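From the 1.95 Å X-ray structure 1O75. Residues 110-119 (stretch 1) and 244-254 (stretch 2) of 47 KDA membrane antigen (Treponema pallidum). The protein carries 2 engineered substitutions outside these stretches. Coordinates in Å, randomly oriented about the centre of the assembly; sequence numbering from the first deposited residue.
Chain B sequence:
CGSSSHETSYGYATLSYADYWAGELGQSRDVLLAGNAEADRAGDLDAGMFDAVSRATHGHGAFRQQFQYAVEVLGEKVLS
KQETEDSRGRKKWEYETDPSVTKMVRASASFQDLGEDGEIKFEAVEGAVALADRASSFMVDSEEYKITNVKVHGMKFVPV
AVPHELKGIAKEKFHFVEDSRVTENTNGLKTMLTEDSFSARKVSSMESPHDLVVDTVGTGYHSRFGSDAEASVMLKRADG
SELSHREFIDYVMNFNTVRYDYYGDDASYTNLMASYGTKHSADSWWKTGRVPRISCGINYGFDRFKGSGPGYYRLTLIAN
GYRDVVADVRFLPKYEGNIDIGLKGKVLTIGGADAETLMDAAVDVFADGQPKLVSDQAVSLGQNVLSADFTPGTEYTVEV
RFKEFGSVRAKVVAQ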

# COMPACT_ATOMS: atom_id res chain seq x y z
N SER B 110 17.65 -19.09 -6.54
CA SER B 110 16.70 -20.18 -6.50
C SER B 110 15.88 -20.05 -5.23
O SER B 110 16.40 -20.23 -4.11
CB SER B 110 17.44 -21.52 -6.53
OG SER B 110 18.23 -21.61 -7.71
N PHE B 111 14.61 -19.74 -5.40
CA PHE B 111 13.69 -19.56 -4.29
C PHE B 111 13.48 -20.85 -3.50
O PHE B 111 13.18 -21.89 -4.08
CB PHE B 111 12.33 -19.06 -4.79
CG PHE B 111 11.28 -18.99 -3.72
CD1 PHE B 111 11.35 -18.01 -2.73
CD2 PHE B 111 10.26 -19.93 -3.68
CE1 PHE B 111 10.39 -17.97 -1.71
CE2 PHE B 111 9.31 -19.91 -2.67
CZ PHE B 111 9.37 -18.92 -1.68
N GLN B 112 13.61 -20.76 -2.18
CA GLN B 112 13.42 -21.93 -1.30
C GLN B 112 12.09 -21.82 -0.55
O GLN B 112 11.28 -22.74 -0.59
CB GLN B 112 14.57 -22.07 -0.29
CG GLN B 112 15.94 -22.34 -0.90
CD GLN B 112 15.93 -23.51 -1.90
OE1 GLN B 112 16.15 -23.31 -3.11
NE2 GLN B 112 15.67 -24.72 -1.41
N ASP B 113 11.87 -20.71 0.14
CA ASP B 113 10.62 -20.54 0.88
C ASP B 113 10.50 -19.19 1.57
O ASP B 113 11.46 -18.41 1.62
CB ASP B 113 10.49 -21.65 1.93
CG ASP B 113 11.72 -21.74 2.84
OD1 ASP B 113 11.88 -20.85 3.70
OD2 ASP B 113 12.53 -22.68 2.68
N LEU B 114 9.32 -18.91 2.10
CA LEU B 114 9.12 -17.67 2.84
C LEU B 114 9.33 -18.03 4.31
O LEU B 114 8.61 -18.87 4.84
CB LEU B 114 7.70 -17.11 2.64
CG LEU B 114 7.46 -15.79 3.37
CD1 LEU B 114 8.29 -14.69 2.73
CD2 LEU B 114 5.99 -15.45 3.32
N GLY B 115 10.31 -17.40 4.96
CA GLY B 115 10.58 -17.67 6.36
C GLY B 115 9.44 -17.22 7.26
O GLY B 115 8.62 -16.39 6.86
N GLU B 116 9.39 -17.77 8.48
CA GLU B 116 8.36 -17.43 9.46
C GLU B 116 8.42 -15.94 9.76
O GLU B 116 7.41 -15.32 10.11
CB GLU B 116 8.57 -18.21 10.76
CG GLU B 116 8.31 -19.71 10.63
CD GLU B 116 6.84 -20.04 10.50
OE1 GLU B 116 6.09 -19.78 11.47
OE2 GLU B 116 6.42 -20.55 9.43
N ASP B 117 9.62 -15.38 9.63
CA ASP B 117 9.86 -13.97 9.86
C ASP B 117 9.48 -13.09 8.67
O ASP B 117 9.70 -11.89 8.69
CB ASP B 117 11.33 -13.73 10.22
CG ASP B 117 12.29 -14.08 9.09
OD1 ASP B 117 11.86 -14.60 8.03
OD2 ASP B 117 13.50 -13.83 9.27
N GLY B 118 8.92 -13.71 7.63
CA GLY B 118 8.52 -12.95 6.46
C GLY B 118 9.63 -12.65 5.47
O GLY B 118 9.42 -11.88 4.54
N GLU B 119 10.81 -13.23 5.67
CA GLU B 119 11.90 -12.97 4.73
C GLU B 119 12.02 -14.09 3.69
O GLU B 119 11.80 -15.27 3.98
CB GLU B 119 13.22 -12.78 5.48
CG GLU B 119 13.24 -11.56 6.42
CD GLU B 119 13.15 -10.23 5.67
OE1 GLU B 119 13.99 -9.96 4.78
OE2 GLU B 119 12.24 -9.43 5.98
N SER B 244 -2.60 -16.60 2.45
CA SER B 244 -1.64 -16.22 3.48
C SER B 244 -0.48 -15.59 2.70
O SER B 244 -0.39 -15.77 1.47
CB SER B 244 -1.13 -17.47 4.21
OG SER B 244 -0.32 -18.28 3.35
N HIS B 245 0.41 -14.87 3.38
CA HIS B 245 1.55 -14.22 2.72
C HIS B 245 2.35 -15.33 2.04
O HIS B 245 2.79 -15.19 0.89
CB HIS B 245 2.42 -13.48 3.76
CG HIS B 245 3.48 -12.59 3.18
ND1 HIS B 245 4.53 -12.12 3.93
CD2 HIS B 245 3.63 -12.06 1.95
CE1 HIS B 245 5.29 -11.33 3.19
NE2 HIS B 245 4.77 -11.28 1.97
N ARG B 246 2.52 -16.45 2.73
CA ARG B 246 3.28 -17.55 2.17
C ARG B 246 2.64 -18.13 0.90
O ARG B 246 3.33 -18.45 -0.07
CB ARG B 246 3.46 -18.66 3.21
CG ARG B 246 4.04 -19.94 2.64
CD ARG B 246 4.99 -20.59 3.63
NE ARG B 246 4.45 -20.51 4.98
CZ ARG B 246 5.19 -20.59 6.09
NH1 ARG B 246 6.50 -20.77 6.01
NH2 ARG B 246 4.61 -20.47 7.28
N GLU B 247 1.32 -18.27 0.89
CA GLU B 247 0.67 -18.81 -0.31
C GLU B 247 0.81 -17.86 -1.50
O GLU B 247 0.99 -18.30 -2.63
CB GLU B 247 -0.81 -19.12 -0.02
CG GLU B 247 -1.00 -20.36 0.91
CD GLU B 247 -2.42 -20.49 1.42
OE1 GLU B 247 -3.10 -19.46 1.60
OE2 GLU B 247 -2.87 -21.63 1.67
N PHE B 248 0.75 -16.56 -1.26
CA PHE B 248 0.90 -15.61 -2.36
C PHE B 248 2.32 -15.62 -2.87
O PHE B 248 2.57 -15.61 -4.08
CB PHE B 248 0.53 -14.19 -1.92
CG PHE B 248 0.75 -13.16 -2.99
CD1 PHE B 248 -0.01 -13.18 -4.17
CD2 PHE B 248 1.73 -12.19 -2.84
CE1 PHE B 248 0.21 -12.24 -5.17
CE2 PHE B 248 1.96 -11.24 -3.83
CZ PHE B 248 1.20 -11.27 -5.00
N ILE B 249 3.29 -15.65 -1.96
CA ILE B 249 4.67 -15.67 -2.38
C ILE B 249 4.98 -16.92 -3.22
O ILE B 249 5.70 -16.84 -4.22
CB ILE B 249 5.61 -15.57 -1.15
CG1 ILE B 249 5.51 -14.16 -0.59
CG2 ILE B 249 7.05 -15.89 -1.53
CD1 ILE B 249 5.90 -13.09 -1.58
N ASP B 250 4.45 -18.08 -2.82
CA ASP B 250 4.71 -19.30 -3.59
C ASP B 250 4.18 -19.09 -5.01
O ASP B 250 4.78 -19.56 -5.98
CB ASP B 250 4.00 -20.51 -2.96
CG ASP B 250 4.72 -21.04 -1.72
OD1 ASP B 250 5.93 -20.78 -1.56
OD2 ASP B 250 4.08 -21.74 -0.91
N TYR B 251 3.06 -18.40 -5.14
CA TYR B 251 2.52 -18.17 -6.47
C TYR B 251 3.41 -17.23 -7.31
O TYR B 251 3.81 -17.59 -8.42
CB TYR B 251 1.11 -17.59 -6.39
CG TYR B 251 0.47 -17.41 -7.77
CD1 TYR B 251 -0.02 -18.50 -8.48
CD2 TYR B 251 0.39 -16.14 -8.37
CE1 TYR B 251 -0.59 -18.36 -9.76
CE2 TYR B 251 -0.18 -15.97 -9.66
CZ TYR B 251 -0.66 -17.09 -10.34
OH TYR B 251 -1.17 -16.97 -11.62
N VAL B 252 3.76 -16.05 -6.80
CA VAL B 252 4.59 -15.17 -7.63
C VAL B 252 5.95 -15.78 -7.88
O VAL B 252 6.58 -15.49 -8.89
CB VAL B 252 4.75 -13.73 -7.03
CG1 VAL B 252 3.42 -13.00 -7.04
CG2 VAL B 252 5.32 -13.79 -5.58
N MET B 253 6.41 -16.67 -6.99
CA MET B 253 7.73 -17.29 -7.21
C MET B 253 7.65 -18.35 -8.30
O MET B 253 8.66 -18.90 -8.73
CB MET B 253 8.29 -17.89 -5.92
CG MET B 253 8.78 -16.84 -4.91
SD MET B 253 10.14 -15.83 -5.56
CE MET B 253 9.88 -14.33 -4.75
N ASN B 254 6.43 -18.65 -8.75
CA ASN B 254 6.22 -19.61 -9.84
C ASN B 254 5.55 -18.93 -11.04
O ASN B 254 5.29 -19.57 -12.08
CB ASN B 254 5.39 -20.78 -9.33
CG ASN B 254 6.24 -21.77 -8.56
OD1 ASN B 254 7.11 -22.41 -9.14
ND2 ASN B 254 6.04 -21.85 -7.26
O HOH W 1 7.36 -20.91 1.33

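A methionine methylene sitting almost squarely on the face of a phenylalanine ring is the most striking feature of this contact. Met253 CG lies 3.4 Å from the centroid of the Phe111 ring, the six atoms CG, CD1, CD2, CE1, CE2 and CZ, and only 9° off its normal, a CH-pi arrangement in which weakly polarized C-H groups meet the electron-rich face. Met253 SD stands obliquely, 4.2 Å from the centroid of those same Phe111 atoms, adding a sulfur-aromatic contact.

The example illustrates a general principle: where a strand packs against a helix, apolar side chains commonly fill the middle of the contact and charged groups often lie at its margin. Here the strand that ends at Leu114 and the helix that begins at His245 run nearly antiparallel, at 162°, with axes 8.4 Å apart at closest approach. The CA-to-CB bonds of Phe111 and Leu114 both point toward the helical stretch, and Ile249 receives both: its CG2 is 3.8 Å from Phe111 CZ, its CG1 4.1 Å from Leu114 CD2. One turn earlier, the same Leu114 methyl, CD2, lies over the face of the His245 imidazole, 3.7 Å from His245 ND1, a second CH-pi contact.

Polar groups border this apolar packing. Asp250 OD1 approaches the edge of the Phe111 ring, 3.7 Å from CE2, where the ring hydrogens carry slight positive charge. A water links the segments, accepting from Leu114 N at 2.9 Å and donating to Asp250 OD1 at 3.2 Å.

Beyond the strand, a type I turn from Gly115 to Gly118 carries Glu116, whose CA-to-CB bond points away although the end of its side chain comes nearer and meets the Arg246 guanidinium. Arg246 NH2 donates to Glu116 OE2 at 2.8 Å, a nearly linear hydrogen bond (N-H...O angle 169°) within a salt bridge; the bond from Arg246 NH1 to Glu116 OE2, at 3.4 Å, is weak. Both partners are exposed, so the ion pair closes the contact at the solvent side.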